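Side-chain contacts in beta-glucoside phosphorylase BglX (PDB 5VQE), which probably cleaves beta-glucosides by phosphorolysis as a member of glycoside hydrolase family 3, and binds 2-deoxy-2-fluoroglucose in a sugar pocket: residues Lys435-Lys440 against Met539-Leu544; Thr393-Lys398 against Val556-Gly561; Glu135-Gly140 against Arg184-Leu189; Glu218-Tyr223 against Gly277-Asn282. One frame throughout, in Å; residues are numbered along the deposited sequence.

Contact 1: Lys435-Lys440 against Met539-Leu544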
loop_
_atom_site.group_PDB
_atom_site.type_symbol
_atom_site.label_atom_id
_atom_site.label_comp_id
_atom_site.label_asym_id
_atom_site.label_seq_id
_atom_site.Cartn_x
_atom_site.Cartn_y
_atom_site.Cartn_z
ATOM N N LYS A 435 -13.275 -7.661 22.809
ATOM C CA LYS A 435 -13.506 -8.139 24.168
ATOM C C LYS A 435 -14.893 -7.730 24.652
ATOM O O LYS A 435 -15.660 -8.561 25.152
ATOM C CB LYS A 435 -12.425 -7.600 25.108
ATOM C CG LYS A 435 -12.514 -8.113 26.553
ATOM C CD LYS A 435 -11.291 -7.695 27.353
ATOM C CE LYS A 435 -11.264 -8.312 28.748
ATOM N NZ LYS A 435 -12.325 -7.754 29.641
ATOM N N GLY A 436 -15.236 -6.452 24.494
ATOM C CA GLY A 436 -16.542 -5.983 24.938
ATOM C C GLY A 436 -17.696 -6.685 24.247
ATOM O O GLY A 436 -18.717 -6.979 24.872
ATOM N N LEU A 437 -17.561 -6.949 22.944
ATOM C CA LEU A 437 -18.647 -7.592 22.217
ATOM C C LEU A 437 -18.826 -9.043 22.637
ATOM O O LEU A 437 -19.954 -9.541 22.639
ATOM C CB LEU A 437 -18.412 -7.493 20.705
ATOM C CG LEU A 437 -18.452 -6.081 20.111
ATOM C CD1 LEU A 437 -18.204 -6.137 18.607
ATOM C CD2 LEU A 437 -19.775 -5.372 20.402
ATOM N N LEU A 438 -17.744 -9.738 23.004
ATOM C CA LEU A 438 -17.890 -11.080 23.557
ATOM C C LEU A 438 -18.640 -11.033 24.878
ATOM O O LEU A 438 -19.515 -11.867 25.139
ATOM C CB LEU A 438 -16.520 -11.733 23.761
ATOM C CG LEU A 438 -15.779 -12.231 22.520
ATOM C CD1 LEU A 438 -14.389 -12.719 22.911
ATOM C CD2 LEU A 438 -16.549 -13.336 21.844
ATOM N N GLU A 439 -18.301 -10.063 25.722
ATOM C CA GLU A 439 -18.976 -9.920 27.001
ATOM C C GLU A 439 -20.462 -9.645 26.801
ATOM O O GLU A 439 -21.307 -10.205 27.510
ATOM C CB GLU A 439 -18.289 -8.816 27.806
ATOM C CG GLU A 439 -16.901 -9.247 28.303
ATOM C CD GLU A 439 -16.059 -8.108 28.833
ATOM O OE1 GLU A 439 -16.262 -6.952 28.415
ATOM O OE2 GLU A 439 -15.184 -8.371 29.683
ATOM N N LYS A 440 -20.804 -8.822 25.807
ATOM C CA LYS A 440 -22.212 -8.574 25.499
ATOM C C LYS A 440 -22.955 -9.859 25.151
ATOM O O LYS A 440 -24.141 -9.992 25.472
ATOM C CB LYS A 440 -22.322 -7.563 24.356
ATOM N N MET A 539 -18.116 -8.063 12.400
ATOM C CA MET A 539 -18.539 -9.194 11.576
ATOM C C MET A 539 -17.924 -10.501 12.064
ATOM O O MET A 539 -18.539 -11.565 11.927
ATOM C CB MET A 539 -18.189 -8.943 10.108
ATOM C CG MET A 539 -19.067 -7.910 9.421
ATOM S SD MET A 539 -20.842 -8.243 9.635
ATOM C CE MET A 539 -20.952 -9.904 9.036
ATOM N N MET A 540 -16.724 -10.449 12.636
ATOM C CA MET A 540 -16.160 -11.641 13.259
ATOM C C MET A 540 -17.084 -12.162 14.352
ATOM O O MET A 540 -17.359 -13.363 14.433
ATOM C CB MET A 540 -14.781 -11.317 13.834
ATOM C CG MET A 540 -14.090 -12.496 14.501
ATOM S SD MET A 540 -13.644 -13.801 13.348
ATOM C CE MET A 540 -12.217 -13.058 12.569
ATOM N N ILE A 541 -17.558 -11.265 15.218
ATOM C CA ILE A 541 -18.487 -11.648 16.276
ATOM C C ILE A 541 -19.707 -12.334 15.683
ATOM O O ILE A 541 -20.114 -13.409 16.136
ATOM C CB ILE A 541 -18.877 -10.415 17.112
ATOM C CG1 ILE A 541 -17.734 -10.028 18.054
ATOM C CG2 ILE A 541 -20.178 -10.651 17.894
ATOM C CD1 ILE A 541 -17.466 -11.029 19.185
ATOM N N GLU A 542 -20.315 -11.724 14.658
ATOM C CA GLU A 542 -21.506 -12.321 14.067
ATOM C C GLU A 542 -21.226 -13.737 13.588
ATOM O O GLU A 542 -22.061 -14.633 13.748
ATOM C CB GLU A 542 -22.024 -11.451 12.920
ATOM C CG GLU A 542 -22.447 -10.063 13.350
ATOM C CD GLU A 542 -23.532 -10.098 14.411
ATOM O OE1 GLU A 542 -24.536 -10.799 14.189
ATOM O OE2 GLU A 542 -23.372 -9.452 15.471
ATOM N N LYS A 543 -20.048 -13.968 13.011
ATOM C CA LYS A 543 -19.773 -15.269 12.421
ATOM C C LYS A 543 -19.391 -16.296 13.480
ATOM O O LYS A 543 -19.761 -17.470 13.373
ATOM C CB LYS A 543 -18.681 -15.119 11.366
ATOM C CG LYS A 543 -19.159 -14.354 10.135
ATOM C CD LYS A 543 -17.999 -13.832 9.295
ATOM C CE LYS A 543 -18.471 -12.828 8.255
ATOM N NZ LYS A 543 -19.548 -13.378 7.384
ATOM N N LEU A 544 -18.653 -15.877 14.507
ATOM C CA LEU A 544 -18.330 -16.797 15.592
ATOM C C LEU A 544 -19.591 -17.266 16.305
ATOM O O LEU A 544 -19.690 -18.431 16.699
ATOM C CB LEU A 544 -17.382 -16.131 16.580
ATOM C CG LEU A 544 -15.979 -15.840 16.051
ATOM C CD1 LEU A 544 -15.193 -15.032 17.072
ATOM C CD2 LEU A 544 -15.251 -17.112 15.698
#
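Leu437 and Ile541 mark the nearest backbone approach of helix 429-441 to helix 534-544 in these segments, their CA atoms 7.2 Å apart. The contact is wholly apolar, and both leucines are met by the CG1-CD1 arm of Ile541. Ile541 CG1 packs on Leu437 CB at 3.7 Å and lies slightly farther from Leu437 CD1. With CG1 anti to the carbonyl carbon and the next torsion turned to -68°, Ile541 CD1 swings over to Leu438, where it meets Leu438 CD2 at 3.6 Å and Leu438 CG at 3.9 Å. The same methyl keeps touch with the first leucine, Ile541 CD1 lying 4.0 Å from Leu437 CB. The terminal methyl thus fills the angle between the two leucines, and Phe434 of helix 429-441 also touches Ile541. With Ile541 cut back to an alanine, CG1 and CD1 are gone, and a gap would probably open beside Leu437 and Leu438. Leu438 also packs on Val445 of strand 444-447. Helix 429-441 connects the neighbouring parallel strands 412-419 and 444-447 as a beta-alpha-beta crossover, and its packing against the helix after strand 525-528 is consistent with one helical layer of the alpha/beta sandwich domain of family 3 enzymes.

Contact 2: Thr393-Lys398 against Val556-Gly561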
loop_
_atom_site.group_PDB
_atom_site.type_symbol
_atom_site.label_atom_id
_atom_site.label_comp_id
_atom_site.label_asym_id
_atom_site.label_seq_id
_atom_site.Cartn_x
_atom_site.Cartn_y
_atom_site.Cartn_z
ATOM N N THR A 393 -12.411 -15.543 6.535
ATOM C CA THR A 393 -12.157 -16.857 5.954
ATOM C C THR A 393 -11.930 -17.880 7.053
ATOM O O THR A 393 -11.007 -17.733 7.861
ATOM C CB THR A 393 -10.942 -16.818 5.025
ATOM O OG1 THR A 393 -11.121 -15.788 4.044
ATOM C CG2 THR A 393 -10.759 -18.157 4.334
ATOM N N LEU A 394 -12.759 -18.923 7.067
ATOM C CA LEU A 394 -12.542 -20.078 7.935
ATOM C C LEU A 394 -11.513 -20.991 7.268
ATOM O O LEU A 394 -11.829 -21.667 6.285
ATOM C CB LEU A 394 -13.864 -20.810 8.157
ATOM C CG LEU A 394 -14.230 -21.396 9.520
ATOM C CD1 LEU A 394 -15.167 -22.600 9.334
ATOM C CD2 LEU A 394 -13.025 -21.773 10.347
ATOM N N VAL A 395 -10.285 -21.008 7.783
ATOM C CA VAL A 395 -9.185 -21.728 7.132
ATOM C C VAL A 395 -9.100 -23.165 7.614
ATOM O O VAL A 395 -8.958 -24.099 6.819
ATOM C CB VAL A 395 -7.847 -20.996 7.381
ATOM C CG1 VAL A 395 -6.680 -21.745 6.723
ATOM C CG2 VAL A 395 -7.915 -19.571 6.886
ATOM N N LYS A 396 -9.163 -23.348 8.926
ATOM C CA LYS A 396 -8.958 -24.644 9.554
ATOM C C LYS A 396 -10.018 -24.783 10.631
ATOM O O LYS A 396 -10.204 -23.868 11.437
ATOM C CB LYS A 396 -7.540 -24.738 10.138
ATOM C CG LYS A 396 -7.141 -26.093 10.692
ATOM C CD LYS A 396 -5.687 -26.055 11.160
ATOM C CE LYS A 396 -5.270 -27.347 11.824
ATOM N NZ LYS A 396 -3.864 -27.273 12.306
ATOM N N ASP A 397 -10.740 -25.900 10.608
ATOM C CA ASP A 397 -11.904 -26.110 11.453
ATOM C C ASP A 397 -11.934 -27.577 11.882
ATOM O O ASP A 397 -12.836 -28.333 11.544
ATOM C CB ASP A 397 -13.169 -25.709 10.693
ATOM C CG ASP A 397 -14.428 -25.811 11.533
ATOM O OD1 ASP A 397 -15.491 -26.120 10.949
ATOM O OD2 ASP A 397 -14.362 -25.588 12.764
ATOM N N LYS A 398 -10.913 -27.997 12.632
ATOM C CA LYS A 398 -10.743 -29.395 13.014
ATOM C C LYS A 398 -11.012 -29.614 14.499
ATOM O O LYS A 398 -10.421 -30.497 15.126
ATOM C CB LYS A 398 -9.345 -29.879 12.630
ATOM C CG LYS A 398 -9.226 -30.264 11.153
ATOM C CD LYS A 398 -7.846 -30.778 10.795
ATOM N N VAL A 556 -4.641 -16.746 -1.129
ATOM C CA VAL A 556 -3.257 -17.114 -0.900
ATOM C C VAL A 556 -3.310 -18.504 -0.266
ATOM O O VAL A 556 -4.365 -18.940 0.195
ATOM C CB VAL A 556 -2.623 -16.038 0.015
ATOM C CG1 VAL A 556 -2.021 -16.624 1.243
ATOM C CG2 VAL A 556 -1.672 -15.146 -0.761
ATOM N N ASP A 557 -2.184 -19.219 -0.270
ATOM C CA ASP A 557 -2.121 -20.491 0.453
ATOM C C ASP A 557 -1.792 -20.214 1.914
ATOM O O ASP A 557 -0.633 -19.930 2.236
ATOM C CB ASP A 557 -1.066 -21.432 -0.134
ATOM C CG ASP A 557 -0.936 -22.732 0.655
ATOM O OD1 ASP A 557 -1.872 -23.081 1.412
ATOM O OD2 ASP A 557 0.114 -23.403 0.528
ATOM N N PRO A 558 -2.766 -20.289 2.830
ATOM C CA PRO A 558 -2.475 -19.919 4.225
ATOM C C PRO A 558 -1.552 -20.890 4.925
ATOM O O PRO A 558 -0.987 -20.539 5.972
ATOM C CB PRO A 558 -3.861 -19.889 4.882
ATOM C CG PRO A 558 -4.697 -20.781 4.049
ATOM C CD PRO A 558 -4.164 -20.709 2.650
ATOM N N PHE A 559 -1.365 -22.088 4.380
ATOM C CA PHE A 559 -0.498 -23.070 5.014
ATOM C C PHE A 559 0.966 -22.887 4.646
ATOM O O PHE A 559 1.835 -23.417 5.347
ATOM C CB PHE A 559 -0.993 -24.470 4.653
ATOM C CG PHE A 559 -2.416 -24.711 5.067
ATOM C CD1 PHE A 559 -2.715 -25.102 6.360
ATOM C CD2 PHE A 559 -3.455 -24.496 4.181
ATOM C CE1 PHE A 559 -4.022 -25.304 6.752
ATOM C CE2 PHE A 559 -4.765 -24.697 4.567
ATOM C CZ PHE A 559 -5.049 -25.103 5.856
ATOM N N ALA A 560 1.260 -22.132 3.589
ATOM C CA ALA A 560 2.634 -21.784 3.232
ATOM C C ALA A 560 3.500 -23.036 3.111
ATOM O O ALA A 560 4.612 -23.110 3.639
ATOM C CB ALA A 560 3.223 -20.802 4.248
ATOM N N GLY A 561 2.973 -24.036 2.407
ATOM C CA GLY A 561 3.711 -25.266 2.193
ATOM C C GLY A 561 3.812 -26.167 3.405
ATOM O O GLY A 561 4.743 -26.972 3.486
#
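Val395 touches Pro558 and Phe559 through a single methyl, and every contact between the two segments is apolar. Val395 CG1 presses on Pro558 CG at 3.5 Å, tighter than usual for two carbons, with Pro558 CB a little behind at 3.8 Å. The same methyl, Val395 CG1, meets the far end of the Phe559 ring obliquely, at 3.8 Å from Phe559 CZ. It stands there because CG1 is anti to the backbone N (chi1 179°), the one of the two valine methyls that is aimed at the turn. The hydrogen bonds of 556-561 are internal: a type I beta turn, 557-560, is closed by Ala560 N to Asp557 O at 3.2 Å. Asp557 reinforces it as an Asx turn: its OD1 accepts from Phe559 N at 3.2 Å, the donor standing 68° out of the carboxylate plane, while OD2 takes a weak bond from Gly561 N. OD1 also lies at the edge of the Phe559 ring, in its plane. In the other segment, backbone bonds hold the edge strand 393-397 to strand 525-528, where Val395 and Lys396 both face Tyr526 in a classic beta bulge. With no polar link between the two segments, the chain near its C-terminus meets strand 393-397 here through apolar packing, and Asp557, by bonding Phe559 N, probably helps to hold the turn that presents Pro558 and Phe559 to Val395.

Contact 3: Glu135-Gly140 against Arg184-Leu189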
loop_
_atom_site.group_PDB
_atom_site.type_symbol
_atom_site.label_atom_id
_atom_site.label_comp_id
_atom_site.label_asym_id
_atom_site.label_seq_id
_atom_site.Cartn_x
_atom_site.Cartn_y
_atom_site.Cartn_z
ATOM N N GLU A 135 -12.862 10.081 -1.062
ATOM C CA GLU A 135 -12.432 10.799 0.136
ATOM C C GLU A 135 -11.163 11.601 -0.127
ATOM O O GLU A 135 -11.036 12.743 0.329
ATOM C CB GLU A 135 -12.254 9.803 1.283
ATOM C CG GLU A 135 -13.561 9.060 1.583
ATOM C CD GLU A 135 -13.570 8.341 2.909
ATOM O OE1 GLU A 135 -12.493 8.210 3.529
ATOM O OE2 GLU A 135 -14.668 7.916 3.340
ATOM N N GLY A 136 -10.234 11.043 -0.903
ATOM C CA GLY A 136 -9.034 11.788 -1.246
ATOM C C GLY A 136 -9.331 13.043 -2.046
ATOM O O GLY A 136 -8.805 14.117 -1.754
ATOM N N SER A 137 -10.176 12.926 -3.073
ATOM C CA SER A 137 -10.423 14.079 -3.935
ATOM C C SER A 137 -11.147 15.191 -3.190
ATOM O O SER A 137 -10.998 16.365 -3.545
ATOM C CB SER A 137 -11.215 13.673 -5.185
ATOM O OG SER A 137 -12.501 13.152 -4.883
ATOM N N ALA A 138 -11.918 14.850 -2.155
ATOM C CA ALA A 138 -12.599 15.879 -1.372
ATOM C C ALA A 138 -11.618 16.862 -0.750
ATOM O O ALA A 138 -11.956 18.036 -0.548
ATOM C CB ALA A 138 -13.443 15.231 -0.277
ATOM N N VAL A 139 -10.413 16.405 -0.414
ATOM C CA VAL A 139 -9.434 17.261 0.234
ATOM C C VAL A 139 -8.349 17.725 -0.720
ATOM O O VAL A 139 -7.404 18.396 -0.286
ATOM C CB VAL A 139 -8.810 16.559 1.461
ATOM C CG1 VAL A 139 -9.894 16.053 2.399
ATOM C CG2 VAL A 139 -7.884 15.422 1.050
ATOM N N GLY A 140 -8.439 17.374 -2.003
ATOM C CA GLY A 140 -7.515 17.883 -3.000
ATOM C C GLY A 140 -6.548 16.872 -3.576
ATOM O O GLY A 140 -5.785 17.227 -4.480
ATOM N N ARG A 184 -10.921 6.308 -11.238
ATOM C CA ARG A 184 -11.147 7.168 -12.396
ATOM C C ARG A 184 -12.511 7.834 -12.340
ATOM O O ARG A 184 -12.709 8.903 -12.933
ATOM C CB ARG A 184 -11.009 6.356 -13.683
ATOM C CG ARG A 184 -9.603 5.848 -13.877
ATOM C CD ARG A 184 -9.382 5.171 -15.198
ATOM N NE ARG A 184 -7.995 4.730 -15.234
ATOM C CZ ARG A 184 -7.589 3.472 -15.336
ATOM N NH1 ARG A 184 -8.452 2.471 -15.455
ATOM N NH2 ARG A 184 -6.290 3.221 -15.332
ATOM N N LYS A 185 -13.465 7.215 -11.645
ATOM C CA LYS A 185 -14.771 7.827 -11.460
ATOM C C LYS A 185 -14.666 9.139 -10.693
ATOM O O LYS A 185 -15.533 10.009 -10.846
ATOM C CB LYS A 185 -15.692 6.827 -10.747
ATOM C CG LYS A 185 -16.904 7.435 -10.064
ATOM C CD LYS A 185 -17.912 6.359 -9.635
ATOM C CE LYS A 185 -19.046 6.962 -8.798
ATOM N NZ LYS A 185 -20.087 5.954 -8.423
ATOM N N TRP A 186 -13.604 9.322 -9.911
ATOM C CA TRP A 186 -13.433 10.517 -9.100
ATOM C C TRP A 186 -12.249 11.367 -9.545
ATOM O O TRP A 186 -11.829 12.262 -8.807
ATOM C CB TRP A 186 -13.311 10.120 -7.625
ATOM C CG TRP A 186 -14.582 9.510 -7.118
ATOM C CD1 TRP A 186 -14.899 8.184 -7.085
ATOM C CD2 TRP A 186 -15.721 10.206 -6.604
ATOM N NE1 TRP A 186 -16.161 8.010 -6.575
ATOM C CE2 TRP A 186 -16.689 9.237 -6.276
ATOM C CE3 TRP A 186 -16.016 11.558 -6.391
ATOM C CZ2 TRP A 186 -17.927 9.574 -5.737
ATOM C CZ3 TRP A 186 -17.252 11.889 -5.860
ATOM C CH2 TRP A 186 -18.191 10.903 -5.542
ATOM N N GLY A 187 -11.722 11.131 -10.744
ATOM C CA GLY A 187 -10.719 12.019 -11.306
ATOM C C GLY A 187 -9.363 11.925 -10.647
ATOM O O GLY A 187 -8.612 12.908 -10.638
ATOM N N VAL A 188 -9.024 10.764 -10.092
ATOM C CA VAL A 188 -7.770 10.568 -9.380
ATOM C C VAL A 188 -6.899 9.621 -10.192
ATOM O O VAL A 188 -7.333 8.522 -10.556
ATOM C CB VAL A 188 -8.018 10.025 -7.962
ATOM C CG1 VAL A 188 -6.704 9.636 -7.284
ATOM C CG2 VAL A 188 -8.756 11.074 -7.124
ATOM N N LEU A 189 -5.676 10.051 -10.469
ATOM C CA LEU A 189 -4.711 9.217 -11.165
ATOM C C LEU A 189 -4.310 8.028 -10.297
ATOM O O LEU A 189 -4.224 8.131 -9.069
ATOM C CB LEU A 189 -3.474 10.037 -11.521
ATOM C CG LEU A 189 -3.667 11.313 -12.343
ATOM C CD1 LEU A 189 -2.353 12.098 -12.434
ATOM C CD2 LEU A 189 -4.190 10.992 -13.726
#
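Ser137 packs on Trp186 and Val188 in a loose van der Waals contact, without a hydrogen bond across it, between the last turn of helix 122-138 and the loop that joins helix 169-184 to strand 191-195. Ser137 CB lies 3.9 Å from the carbonyl O of Trp186 and 4.1 Å from Val188 CG2. Its hydroxyl stands between the backbone N and the carbonyl carbon (chi1 62°) and comes obliquely to the indole, with Ser137 OG 4.1 Å from Trp186 CE3. That hydroxyl is taken up by its own helix, bonding Ala133 O and, weakly, Ser134 O. Trp186 lies along the same helix, touching Ala133 and Ser134, and its NE1 bonds Glu130 OE1, an oxygen that Lys185 NZ also pairs with in a salt bridge. Both segments turn here: Gly140 ends its helix in a Schellman motif, with Gly140 N bonded to Ser137 O at 3.2 Å, while Gly187 has positive phi and closes a type I turn from Arg184. Beyond these turns the chain enters strands 143-144 and 191-195, and the Val188 side chain lies about 13 Å from the bound sugar. Two helix-to-strand connections meeting side by side in this way are typical of a TIM barrel.

Contact 4: Glu218-Tyr223 against Gly277-Asn282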
loop_
_atom_site.group_PDB
_atom_site.type_symbol
_atom_site.label_atom_id
_atom_site.label_comp_id
_atom_site.label_asym_id
_atom_site.label_seq_id
_atom_site.Cartn_x
_atom_site.Cartn_y
_atom_site.Cartn_z
ATOM N N GLU A 218 10.028 -16.831 -16.504
ATOM C CA GLU A 218 9.109 -16.890 -15.372
ATOM C C GLU A 218 8.561 -15.513 -15.038
ATOM O O GLU A 218 7.359 -15.364 -14.782
ATOM C CB GLU A 218 9.803 -17.477 -14.144
ATOM C CG GLU A 218 10.112 -18.964 -14.227
ATOM C CD GLU A 218 11.039 -19.444 -13.108
ATOM O OE1 GLU A 218 11.747 -18.609 -12.496
ATOM O OE2 GLU A 218 11.065 -20.666 -12.844
ATOM N N TRP A 219 9.433 -14.495 -15.004
ATOM C CA TRP A 219 8.981 -13.137 -14.709
ATOM C C TRP A 219 8.005 -12.659 -15.769
ATOM O O TRP A 219 6.921 -12.150 -15.458
ATOM C CB TRP A 219 10.180 -12.184 -14.613
ATOM C CG TRP A 219 9.792 -10.784 -14.209
ATOM C CD1 TRP A 219 9.714 -10.302 -12.941
ATOM C CD2 TRP A 219 9.423 -9.694 -15.075
ATOM N NE1 TRP A 219 9.321 -8.985 -12.955
ATOM C CE2 TRP A 219 9.143 -8.586 -14.252
ATOM C CE3 TRP A 219 9.303 -9.551 -16.459
ATOM C CZ2 TRP A 219 8.741 -7.351 -14.766
ATOM C CZ3 TRP A 219 8.908 -8.322 -16.970
ATOM C CH2 TRP A 219 8.634 -7.241 -16.126
ATOM N N MET A 220 8.361 -12.852 -17.037
ATOM C CA MET A 220 7.500 -12.409 -18.121
ATOM C C MET A 220 6.111 -13.029 -18.004
ATOM O O MET A 220 5.102 -12.355 -18.247
ATOM C CB MET A 220 8.149 -12.751 -19.468
ATOM C CG MET A 220 7.633 -11.941 -20.635
ATOM S SD MET A 220 7.825 -10.157 -20.380
ATOM C CE MET A 220 9.585 -9.948 -20.344
ATOM N N ASP A 221 6.034 -14.304 -17.611
ATOM C CA ASP A 221 4.760 -15.017 -17.549
ATOM C C ASP A 221 3.911 -14.641 -16.342
ATOM O O ASP A 221 2.723 -14.978 -16.320
ATOM C CB ASP A 221 4.984 -16.536 -17.512
ATOM C CG ASP A 221 5.732 -17.061 -18.726
ATOM O OD1 ASP A 221 5.643 -16.461 -19.818
ATOM O OD2 ASP A 221 6.407 -18.101 -18.581
ATOM N N THR A 222 4.483 -13.980 -15.335
ATOM C CA THR A 222 3.736 -13.620 -14.137
ATOM C C THR A 222 3.689 -12.100 -13.978
ATOM O O THR A 222 2.684 -11.469 -14.332
ATOM C CB THR A 222 4.349 -14.312 -12.914
ATOM O OG1 THR A 222 5.727 -13.940 -12.768
ATOM C CG2 THR A 222 4.270 -15.829 -13.078
ATOM N N TYR A 223 4.761 -11.491 -13.465
ATOM C CA TYR A 223 4.769 -10.036 -13.305
ATOM C C TYR A 223 4.555 -9.325 -14.638
ATOM O O TYR A 223 3.761 -8.381 -14.730
ATOM C CB TYR A 223 6.079 -9.582 -12.655
ATOM C CG TYR A 223 6.144 -9.957 -11.201
ATOM C CD1 TYR A 223 5.630 -9.115 -10.221
ATOM C CD2 TYR A 223 6.679 -11.175 -10.801
ATOM C CE1 TYR A 223 5.674 -9.472 -8.881
ATOM C CE2 TYR A 223 6.721 -11.531 -9.465
ATOM C CZ TYR A 223 6.215 -10.675 -8.515
ATOM O OH TYR A 223 6.255 -11.033 -7.186
ATOM N N GLY A 277 10.080 0.188 -23.965
ATOM C CA GLY A 277 10.337 -0.533 -25.192
ATOM C C GLY A 277 9.370 -1.676 -25.394
ATOM O O GLY A 277 8.443 -1.588 -26.207
ATOM N N ARG A 278 9.559 -2.750 -24.634
ATOM C CA ARG A 278 8.792 -3.969 -24.879
ATOM C C ARG A 278 7.308 -3.782 -24.589
ATOM O O ARG A 278 6.464 -4.240 -25.367
ATOM C CB ARG A 278 9.358 -5.112 -24.045
ATOM C CG ARG A 278 8.785 -6.482 -24.389
ATOM C CD ARG A 278 9.262 -7.532 -23.386
ATOM N NE ARG A 278 8.917 -8.896 -23.789
ATOM C CZ ARG A 278 9.791 -9.856 -24.089
ATOM N NH1 ARG A 278 9.344 -11.054 -24.437
ATOM N NH2 ARG A 278 11.102 -9.641 -24.032
ATOM N N PHE A 279 6.959 -3.136 -23.472
ATOM C CA PHE A 279 5.555 -2.993 -23.089
ATOM C C PHE A 279 4.911 -1.708 -23.597
ATOM O O PHE A 279 3.696 -1.542 -23.437
ATOM C CB PHE A 279 5.397 -3.025 -21.566
ATOM C CG PHE A 279 5.798 -4.324 -20.921
ATOM C CD1 PHE A 279 6.059 -5.464 -21.672
ATOM C CD2 PHE A 279 5.892 -4.405 -19.540
ATOM C CE1 PHE A 279 6.421 -6.650 -21.053
ATOM C CE2 PHE A 279 6.244 -5.593 -18.917
ATOM C CZ PHE A 279 6.507 -6.713 -19.673
ATOM N N HIS A 280 5.687 -0.788 -24.163
ATOM C CA HIS A 280 5.153 0.459 -24.706
ATOM C C HIS A 280 4.302 1.205 -23.677
ATOM O O HIS A 280 3.269 1.794 -24.004
ATOM C CB HIS A 280 4.358 0.188 -25.980
ATOM C CG HIS A 280 5.105 -0.650 -26.971
ATOM N ND1 HIS A 280 6.156 -0.160 -27.715
ATOM C CD2 HIS A 280 4.984 -1.956 -27.305
ATOM C CE1 HIS A 280 6.636 -1.123 -28.483
ATOM N NE2 HIS A 280 5.944 -2.223 -28.250
ATOM N N PHE A 281 4.739 1.188 -22.418
ATOM C CA PHE A 281 4.093 2.021 -21.414
ATOM C C PHE A 281 4.354 3.479 -21.750
ATOM O O PHE A 281 5.498 3.878 -21.996
ATOM C CB PHE A 281 4.602 1.699 -20.013
ATOM C CG PHE A 281 3.997 2.571 -18.938
ATOM C CD1 PHE A 281 2.630 2.618 -18.760
ATOM C CD2 PHE A 281 4.800 3.340 -18.112
ATOM C CE1 PHE A 281 2.066 3.418 -17.775
ATOM C CE2 PHE A 281 4.239 4.147 -17.125
ATOM C CZ PHE A 281 2.871 4.181 -16.964
ATOM N N ASN A 282 3.287 4.272 -21.784
ATOM C CA ASN A 282 3.373 5.653 -22.233
ATOM C C ASN A 282 3.059 6.648 -21.126
ATOM O O ASN A 282 3.124 7.859 -21.367
ATOM C CB ASN A 282 2.427 5.872 -23.425
ATOM C CG ASN A 282 2.560 7.249 -24.039
ATOM O OD1 ASN A 282 3.664 7.715 -24.315
ATOM N ND2 ASN A 282 1.430 7.916 -24.248
#
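The carbonyl O of Glu218, one residue before the contact residues Trp219 and Met220, is gripped three times: by Thr222 OG1 at 3.0 Å, and weakly by the backbone N of Asp221 and of Thr222. The hydroxyl donor is tilted 29° from the carbonyl plane, and the helix widens to a pi-type turn just beyond. From this turn Met220 reaches Arg278 and Phe279. Bent at both chi2 and chi3, its chain brings Met220 SD to the edge of the Phe279 ring, 4.9 Å from the centroid and 85° off the normal, in a Met-aromatic contact with CE1 and CZ. The sulfur thus faces the ring hydrogens. Met220 CE lies over one face of the Arg278 guanidinium, 3.7 Å from Arg278 NE, and the arginine chain is extended to meet it. Helices 216-232 and 268-278, which carry the contact, each precede a strand of the TIM-barrel domain, 237-244 and 284-287, and these two strands are parallel neighbours. A serine in place of Met220 would probably leave the Phe279 edge without its sulfur and the Arg278 guanidinium freer to swing. Trp219 approaches Phe279 obliquely, with Trp219 CZ3 at 4.0 Å from Phe279 CZ and Trp219 CH2 at 4.0 Å from Phe279 CE2. The indole is fixed by NE1 bonding Pro196 O, and Tyr223 CB sits on one of its faces. Met251 of helix 246-252 touches both Met220 and Arg278.

Overall arrangement
Contacts 3 and 4 come first along the chain and both belong to the TIM-barrel domain, their centres 28 Å apart; each joins parts next to successive barrel strands. Contacts 1 and 2 follow in the domain built on the mixed six-stranded sheet, contact 1 nested within the loop that contact 2 closes, with centres 22 Å apart. Contact 1 joins two of that domain's helices, while contact 2 sets the C-terminal chain against its edge strand 393-397. Contacts 1 and 4 lie on opposite sides of the chain's centre, 46 Å between centres. None touches another, so packing is distributed over both domains, while the sugar pocket's residues belong to the barrel.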